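Long-range contacts in MS5a (Brassica napus, PDB 6L77), which is a meiosis-related plant protein of unknown biochemical function, built from cystatin-like folds, and probably enhances papain activity in a non-canonical way: residues K15-V20 against T71-R76; S159-L164 against I190-D195; R184-Y189 against V208-E213. One frame throughout, in Å; residues are numbered along the deposited sequence.

Contact 1. Residues K15-V20 against T71-R76; sequences KLYATV and TNVDQR
Tyr17 lies over Val73 where the helix holding Lys15-Val20 crosses strand Thr71-Gln75. The axes of these short pieces come within 8.2 Å at 113°, so the helix runs across the strand rather than along it; the closest CA pairs are Ala18 with Thr71 and Tyr17 with Val73. Tyr17 carries most of the helix side of the contact. Its CG, beside the backbone N (chi1 -75°), starts the ring off on the side of Val73, which then meets its face. Val73 CG1 sits 3.8 Å from the centroid of the Tyr17 ring and 8° off the ring normal, a CH-pi contact centred on one face. Val73 CG2 packs nearer the root, 4.1 Å from Tyr17 CB. Farther along the strand, the extended Gln75 side chain crosses the tyrosine at about a right angle and brings its amide oxygen near the ring plane, at the edge. Tyr17 OH donates to Gln75 OE1 at 2.7 Å. At the other end Thr71 CG2 abuts the backbone Tyr17 O at 3.6 Å. Phe83 of strand 82-88 also meets the tyrosine ring. Helix laid on a curved antiparallel sheet is the cystatin-like theme, and here the phenol is buried but not left without a partner: Gln75 OE1, which also accepts from Arg152, takes its hydrogen bond, while Thr71 OG1 is buried with no partner in the model.

Contact 2. Residues S159-L164 against I190-D195; sequences SDLKIL and IRYDQD
Asp195 N donates to Asp160 O at 2.7 Å, with 170° at the hydrogen, and this straight bond opens the pairing of Ser159-Leu164 with Ile190-Asp195. Lys162 and Asp193 form the hydrogen-bonded pair: Lys162 N gives to Asp193 O at 2.9 Å, nearly along the C=O axis, and Asp193 N returns a bond to Lys162 O. Leu164 N completes the set on Arg191 O at 2.8 Å, in the carbonyl plane. Leu161 with Gln194 and Ile163 with Tyr192 are the non-hydrogen-bonded pairs; here Leu161 CA-H points at Asp193 O as a weaker contact. The two strands are antiparallel neighbours in the large sheet, their short axes at 145°, and Met143 and Phe147 of helix 138-150 cover the face bearing Ile163, Tyr192 and Gln194. On that face Tyr192 CG stands between the backbone N and the carbonyl carbon (chi1 66°), and the ring lies side by side with Leu161, whose CD2 is at the ring edge, 3.7 Å from Tyr192 CE2.

On the other face Arg191 NH2 makes a salt bridge to Asp193 OD1 at 2.8 Å; the oxygen is in the guanidinium plane, but the nitrogen approaches from above the carboxylate plane. Leu164 CD1 lies over one face of this guanidinium, offset toward the rim, and also touches Asp193 OD2 at 3.4 Å. One water donates to Asp160 OD2 and accepts from Gln194 NE2, linking the strand to the 3-10 segment before Leu161. Gln194 OE1 is satisfied by His204, whose ring also stacks on Tyr192.

Contact 3. Residues R184-Y189 against V208-E213; sequences RNVLVY and VRRTVE
The beta hairpin of strands 186-195 and 201-212 is joined here at its open end, where Val186-Tyr189 runs antiparallel to Val208-Val212, the short strand axes 4.7 Å apart at 160°. Two hydrogen-bonded pairs fix the register. Val186 N and Val186 O both bond to Arg210, through Arg210 O and Arg210 N, and Val188 does the same with Val208; between them Leu187 and Arg209 form the non-hydrogen-bonded pair. Beyond the last regular pair a side chain takes over from the backbone: Asn185 OD1 accepts from Val212 N at 2.7 Å, so the amide oxygen does what a strand carbonyl would do. Asn185 ND2 bonds Glu171 OE2 and also a water, which donates to Val212 O.

Arg210 is packed on several sides. Its chain starts with CG anti to the backbone N (chi1 -179°), then bends at chi2 and chi3 and lies beside Val186, pointing the same way. Val186 CG2 rests over the centre of one guanidinium face, 3.6 Å from Arg210 CZ. At the edge Arg210 NH1 donates to Arg184 O at 2.8 Å, in the carbonyl plane and on a lone pair. Arg184 itself folds back, NE and NH1 both gripping Asn185 O, at 2.8 and 2.9 Å. On the opposite face of the sheet Leu187 CD1 meets Arg209 CB at 3.7 Å, and the Arg209 guanidinium goes on to Asp104 and to the backbone of Lys106 and Asp107.

Strand 161-170 flanks the hairpin beside 186-195 and strand 219-227 beside 201-212, while helix 138-150 covers the Val188, Val208 and Arg210 face, with Trp138 making a cation-pi contact and Tyr142 OH accepting from Arg210 NE.

In the fold
All three contacts reach one antiparallel sheet, in which strand 65-75 lies toward one side and strands 161-170, 186-195 and 201-212 toward the other. Contact 1 closes before the others open; contacts 2 and 3 then alternate along the chain, sharing strand 186-195, which has 161-170 on one edge and 201-212 on the other; contact 2 samples the first pairing and contact 3 the second. Their centres are 21 Å apart, whereas contact 1 lies 23 Å from contact 2 and 16 Å from contact 3, touching neither. Helix 138-150 meets residues of all three, so it lies against both helix 12-29 and the strands of contacts 2 and 3, in line with cystatin-like folds.

Contact 1. Residues K15-V20 against T71-R76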
# COMPACT_ATOMS: atom_id res chain seq x y z
N LYS A 15 -10.08 7.09 3.31
CA LYS A 15 -10.17 5.74 3.85
C LYS A 15 -8.91 4.94 3.53
O LYS A 15 -8.38 4.23 4.39
CB LYS A 15 -11.41 5.04 3.31
CG LYS A 15 -11.57 3.63 3.83
CD LYS A 15 -12.80 2.95 3.27
CE LYS A 15 -12.78 1.46 3.56
NZ LYS A 15 -13.97 0.79 2.96
N LEU A 16 -8.41 5.07 2.30
CA LEU A 16 -7.20 4.32 1.92
C LEU A 16 -5.99 4.79 2.73
O LEU A 16 -5.22 3.97 3.22
CB LEU A 16 -6.95 4.46 0.42
CG LEU A 16 -7.96 3.76 -0.50
CD1 LEU A 16 -7.74 4.14 -1.96
CD2 LEU A 16 -7.91 2.25 -0.34
N TYR A 17 -5.83 6.11 2.91
CA TYR A 17 -4.70 6.59 3.70
C TYR A 17 -4.84 6.21 5.17
O TYR A 17 -3.84 5.92 5.84
CB TYR A 17 -4.53 8.10 3.55
CG TYR A 17 -3.94 8.48 2.22
CD1 TYR A 17 -3.26 7.54 1.46
CD2 TYR A 17 -4.08 9.77 1.70
CE1 TYR A 17 -2.72 7.86 0.21
CE2 TYR A 17 -3.53 10.10 0.45
CZ TYR A 17 -2.86 9.14 -0.28
OH TYR A 17 -2.31 9.44 -1.51
N ALA A 18 -6.06 6.22 5.70
CA ALA A 18 -6.26 5.70 7.06
C ALA A 18 -5.82 4.24 7.15
O ALA A 18 -5.21 3.82 8.14
CB ALA A 18 -7.72 5.83 7.46
N THR A 19 -6.15 3.44 6.15
CA THR A 19 -5.78 2.03 6.18
C THR A 19 -4.27 1.85 6.02
O THR A 19 -3.68 0.95 6.62
CB THR A 19 -6.55 1.29 5.09
OG1 THR A 19 -7.94 1.57 5.26
CG2 THR A 19 -6.31 -0.22 5.16
N VAL A 20 -3.63 2.72 5.23
CA VAL A 20 -2.17 2.71 5.15
C VAL A 20 -1.57 2.99 6.52
O VAL A 20 -0.59 2.35 6.93
CB VAL A 20 -1.69 3.73 4.11
CG1 VAL A 20 -0.16 3.94 4.22
CG2 VAL A 20 -2.06 3.27 2.72
N THR A 71 -3.27 9.58 11.63
CA THR A 71 -2.43 9.23 10.48
C THR A 71 -2.13 10.51 9.71
O THR A 71 -3.05 11.28 9.42
CB THR A 71 -3.14 8.22 9.54
OG1 THR A 71 -3.37 6.98 10.22
CG2 THR A 71 -2.28 7.93 8.32
N ASN A 72 -0.86 10.74 9.37
CA ASN A 72 -0.46 11.87 8.53
C ASN A 72 0.21 11.36 7.27
O ASN A 72 1.14 10.55 7.35
CB ASN A 72 0.50 12.81 9.27
CG ASN A 72 -0.18 13.62 10.36
OD1 ASN A 72 -1.32 13.36 10.75
ND2 ASN A 72 0.54 14.60 10.88
N VAL A 73 -0.25 11.82 6.11
CA VAL A 73 0.28 11.40 4.81
C VAL A 73 0.54 12.65 3.98
O VAL A 73 -0.33 13.53 3.90
CB VAL A 73 -0.68 10.47 4.06
CG1 VAL A 73 -0.27 10.33 2.57
CG2 VAL A 73 -0.73 9.09 4.71
N ASP A 74 1.73 12.73 3.37
CA ASP A 74 2.02 13.74 2.35
C ASP A 74 1.89 13.09 0.98
O ASP A 74 2.47 12.03 0.74
CB ASP A 74 3.42 14.32 2.52
CG ASP A 74 3.50 15.32 3.66
OD1 ASP A 74 2.46 15.64 4.27
OD2 ASP A 74 4.62 15.78 3.96
N GLN A 75 1.15 13.73 0.09
CA GLN A 75 0.79 13.17 -1.21
C GLN A 75 1.42 14.01 -2.30
O GLN A 75 1.34 15.24 -2.27
CB GLN A 75 -0.73 13.13 -1.37
CG GLN A 75 -1.25 12.78 -2.75
CD GLN A 75 -2.77 12.69 -2.78
OE1 GLN A 75 -3.34 11.60 -2.74
NE2 GLN A 75 -3.44 13.83 -2.85
N ARG A 76 2.06 13.35 -3.27
CA ARG A 76 2.79 14.06 -4.32
C ARG A 76 2.23 13.83 -5.71
O ARG A 76 2.73 14.44 -6.66
CB ARG A 76 4.27 13.68 -4.30
CG ARG A 76 5.01 14.14 -3.06
CD ARG A 76 6.42 13.54 -3.00
NE ARG A 76 6.41 12.10 -2.74
CZ ARG A 76 6.33 11.56 -1.53
NH1 ARG A 76 6.23 12.35 -0.47
NH2 ARG A 76 6.33 10.24 -1.38

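Contact 2. Residues S159-L164 against I190-D195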
# COMPACT_ATOMS: atom_id res chain seq x y z
N SER A 159 -14.23 -5.07 -4.67
CA SER A 159 -14.51 -6.50 -4.79
C SER A 159 -14.51 -6.98 -6.23
O SER A 159 -14.58 -8.19 -6.46
CB SER A 159 -15.85 -6.82 -4.12
OG SER A 159 -16.94 -6.30 -4.86
N ASP A 160 -14.43 -6.07 -7.21
CA ASP A 160 -14.25 -6.47 -8.60
C ASP A 160 -12.83 -6.95 -8.90
O ASP A 160 -12.59 -7.48 -9.99
CB ASP A 160 -14.58 -5.32 -9.55
CG ASP A 160 -16.03 -4.88 -9.46
OD1 ASP A 160 -16.87 -5.67 -8.98
OD2 ASP A 160 -16.33 -3.74 -9.89
N LEU A 161 -11.89 -6.75 -7.98
CA LEU A 161 -10.49 -7.06 -8.21
C LEU A 161 -10.16 -8.45 -7.69
O LEU A 161 -10.60 -8.83 -6.60
CB LEU A 161 -9.59 -6.03 -7.53
CG LEU A 161 -9.88 -4.58 -7.89
CD1 LEU A 161 -8.85 -3.66 -7.23
CD2 LEU A 161 -9.89 -4.39 -9.41
N LYS A 162 -9.38 -9.20 -8.47
CA LYS A 162 -8.98 -10.56 -8.10
C LYS A 162 -7.49 -10.73 -8.37
O LYS A 162 -7.06 -10.64 -9.53
CB LYS A 162 -9.78 -11.60 -8.88
CG LYS A 162 -9.31 -13.02 -8.66
CD LYS A 162 -10.11 -14.00 -9.48
CE LYS A 162 -9.64 -15.42 -9.26
NZ LYS A 162 -10.29 -16.37 -10.20
N ILE A 163 -6.71 -11.02 -7.33
CA ILE A 163 -5.27 -11.19 -7.50
C ILE A 163 -4.98 -12.52 -8.19
O ILE A 163 -5.50 -13.57 -7.82
CB ILE A 163 -4.56 -11.12 -6.14
CG1 ILE A 163 -4.80 -9.77 -5.47
CG2 ILE A 163 -3.08 -11.37 -6.32
CD1 ILE A 163 -4.20 -9.66 -4.09
N LEU A 164 -4.12 -12.47 -9.21
CA LEU A 164 -3.72 -13.68 -9.92
C LEU A 164 -2.29 -14.10 -9.65
O LEU A 164 -2.01 -15.30 -9.65
CB LEU A 164 -3.88 -13.49 -11.44
CG LEU A 164 -5.29 -13.17 -11.93
CD1 LEU A 164 -5.27 -12.98 -13.43
CD2 LEU A 164 -6.25 -14.27 -11.54
N ILE A 190 2.08 -6.90 -8.85
CA ILE A 190 0.77 -7.49 -8.62
C ILE A 190 0.06 -7.62 -9.95
O ILE A 190 -0.20 -6.61 -10.62
CB ILE A 190 -0.07 -6.67 -7.64
CG1 ILE A 190 0.73 -6.44 -6.35
CG2 ILE A 190 -1.40 -7.40 -7.37
CD1 ILE A 190 0.04 -5.53 -5.33
N ARG A 191 -0.26 -8.85 -10.33
CA ARG A 191 -1.05 -9.14 -11.52
C ARG A 191 -2.48 -9.42 -11.06
O ARG A 191 -2.70 -10.34 -10.27
CB ARG A 191 -0.46 -10.33 -12.27
CG ARG A 191 -1.33 -10.89 -13.39
CD ARG A 191 -1.32 -10.02 -14.65
NE ARG A 191 -2.16 -10.66 -15.66
CZ ARG A 191 -3.48 -10.56 -15.71
NH1 ARG A 191 -4.16 -11.20 -16.65
NH2 ARG A 191 -4.14 -9.82 -14.82
N TYR A 192 -3.44 -8.61 -11.53
CA TYR A 192 -4.80 -8.79 -11.06
C TYR A 192 -5.80 -8.50 -12.17
O TYR A 192 -5.52 -7.73 -13.10
CB TYR A 192 -5.09 -7.93 -9.83
CG TYR A 192 -5.08 -6.42 -10.05
CD1 TYR A 192 -3.89 -5.70 -10.06
CD2 TYR A 192 -6.27 -5.72 -10.22
CE1 TYR A 192 -3.88 -4.31 -10.24
CE2 TYR A 192 -6.28 -4.34 -10.40
CZ TYR A 192 -5.08 -3.64 -10.40
OH TYR A 192 -5.08 -2.26 -10.59
N ASP A 193 -6.97 -9.13 -12.07
CA ASP A 193 -8.07 -8.92 -13.01
C ASP A 193 -9.16 -8.08 -12.36
O ASP A 193 -9.43 -8.20 -11.16
CB ASP A 193 -8.68 -10.24 -13.49
CG ASP A 193 -7.86 -10.89 -14.58
OD1 ASP A 193 -6.92 -10.25 -15.10
OD2 ASP A 193 -8.16 -12.06 -14.93
N GLN A 194 -9.77 -7.21 -13.16
CA GLN A 194 -10.92 -6.41 -12.76
C GLN A 194 -12.14 -6.98 -13.46
O GLN A 194 -12.21 -6.98 -14.69
CB GLN A 194 -10.71 -4.94 -13.12
CG GLN A 194 -11.97 -4.08 -13.01
CD GLN A 194 -11.82 -2.77 -13.75
OE1 GLN A 194 -10.78 -2.51 -14.36
NE2 GLN A 194 -12.86 -1.94 -13.71
N ASP A 195 -13.11 -7.46 -12.68
CA ASP A 195 -14.30 -8.06 -13.26
C ASP A 195 -15.13 -7.01 -14.00
O ASP A 195 -15.40 -5.93 -13.46
CB ASP A 195 -15.13 -8.71 -12.16
CG ASP A 195 -16.29 -9.52 -12.70
OD1 ASP A 195 -16.37 -9.72 -13.93
OD2 ASP A 195 -17.12 -9.96 -11.89
O HOH W 1 -15.49 -3.57 -12.61

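Contact 3. Residues R184-Y189 against V208-E213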
# COMPACT_ATOMS: atom_id res chain seq x y z
N ARG A 184 9.89 -3.65 5.83
CA ARG A 184 11.18 -3.42 5.21
C ARG A 184 10.98 -2.99 3.75
O ARG A 184 9.87 -3.07 3.21
CB ARG A 184 12.04 -4.70 5.27
CG ARG A 184 11.35 -5.94 4.69
CD ARG A 184 12.35 -6.87 3.96
NE ARG A 184 13.01 -6.18 2.86
CZ ARG A 184 14.33 -6.09 2.69
NH1 ARG A 184 14.81 -5.41 1.65
NH2 ARG A 184 15.15 -6.68 3.55
N ASN A 185 12.08 -2.58 3.11
CA ASN A 185 12.02 -2.17 1.71
C ASN A 185 11.60 -3.34 0.83
O ASN A 185 12.19 -4.42 0.91
CB ASN A 185 13.37 -1.63 1.25
CG ASN A 185 13.71 -0.30 1.90
OD1 ASN A 185 12.90 0.25 2.65
ND2 ASN A 185 14.91 0.20 1.63
N VAL A 186 10.58 -3.14 -0.00
CA VAL A 186 10.14 -4.17 -0.94
C VAL A 186 9.73 -3.52 -2.25
O VAL A 186 9.32 -2.36 -2.30
CB VAL A 186 8.96 -5.03 -0.41
CG1 VAL A 186 9.39 -5.93 0.77
CG2 VAL A 186 7.79 -4.15 -0.01
N LEU A 187 9.82 -4.30 -3.33
CA LEU A 187 9.28 -3.95 -4.64
C LEU A 187 8.24 -5.01 -4.98
O LEU A 187 8.57 -6.20 -5.03
CB LEU A 187 10.41 -3.90 -5.67
CG LEU A 187 10.17 -3.38 -7.08
CD1 LEU A 187 9.73 -1.94 -7.04
CD2 LEU A 187 11.44 -3.50 -7.91
N VAL A 188 6.99 -4.59 -5.17
CA VAL A 188 5.86 -5.52 -5.28
C VAL A 188 5.29 -5.44 -6.69
O VAL A 188 4.96 -4.36 -7.18
CB VAL A 188 4.77 -5.21 -4.24
CG1 VAL A 188 3.76 -6.34 -4.23
CG2 VAL A 188 5.39 -5.01 -2.86
N TYR A 189 5.14 -6.60 -7.33
CA TYR A 189 4.50 -6.73 -8.64
C TYR A 189 3.20 -7.49 -8.45
O TYR A 189 3.22 -8.63 -7.95
CB TYR A 189 5.39 -7.48 -9.63
CG TYR A 189 6.78 -6.90 -9.81
CD1 TYR A 189 7.82 -7.27 -8.96
CD2 TYR A 189 7.07 -6.03 -10.85
CE1 TYR A 189 9.10 -6.77 -9.13
CE2 TYR A 189 8.34 -5.52 -11.03
CZ TYR A 189 9.35 -5.90 -10.17
OH TYR A 189 10.62 -5.40 -10.36
N VAL A 208 4.79 -1.45 -7.29
CA VAL A 208 4.84 -0.52 -6.16
C VAL A 208 6.13 -0.74 -5.38
O VAL A 208 6.41 -1.87 -4.95
CB VAL A 208 3.64 -0.69 -5.21
CG1 VAL A 208 3.76 0.32 -4.06
CG2 VAL A 208 2.33 -0.51 -5.95
N ARG A 209 6.91 0.32 -5.18
CA ARG A 209 8.06 0.25 -4.30
C ARG A 209 7.70 0.84 -2.94
O ARG A 209 7.24 1.99 -2.84
CB ARG A 209 9.27 0.99 -4.87
CG ARG A 209 10.50 0.79 -3.99
CD ARG A 209 11.69 1.62 -4.45
NE ARG A 209 12.18 1.18 -5.75
CZ ARG A 209 12.07 1.89 -6.88
NH1 ARG A 209 11.49 3.09 -6.87
NH2 ARG A 209 12.56 1.40 -8.01
N ARG A 210 7.91 0.05 -1.89
CA ARG A 210 7.83 0.52 -0.51
C ARG A 210 9.24 0.75 0.01
O ARG A 210 10.05 -0.18 0.05
CB ARG A 210 7.10 -0.49 0.38
CG ARG A 210 6.98 -0.02 1.84
CD ARG A 210 7.15 -1.20 2.81
NE ARG A 210 6.03 -2.14 2.72
CZ ARG A 210 6.09 -3.42 3.08
NH1 ARG A 210 7.22 -3.93 3.56
NH2 ARG A 210 5.01 -4.19 2.97
N THR A 211 9.54 1.98 0.42
CA THR A 211 10.79 2.25 1.09
C THR A 211 10.48 2.74 2.49
O THR A 211 9.49 3.44 2.71
CB THR A 211 11.64 3.27 0.31
OG1 THR A 211 10.89 4.46 0.10
CG2 THR A 211 11.99 2.69 -1.04
N VAL A 212 11.30 2.31 3.45
CA VAL A 212 11.07 2.54 4.87
C VAL A 212 12.29 3.27 5.41
O VAL A 212 13.43 2.83 5.21
CB VAL A 212 10.84 1.22 5.64
CG1 VAL A 212 10.53 1.50 7.11
CG2 VAL A 212 9.69 0.43 5.00
N GLU A 213 12.06 4.38 6.10
CA GLU A 213 13.17 5.17 6.63
C GLU A 213 13.76 4.46 7.84
O GLU A 213 13.02 4.12 8.77
CB GLU A 213 12.68 6.57 7.02
CG GLU A 213 13.74 7.66 6.97
CD GLU A 213 14.80 7.53 8.06
OE1 GLU A 213 15.97 7.91 7.80
OE2 GLU A 213 14.47 7.05 9.16
O HOH W 2 15.19 2.77 3.19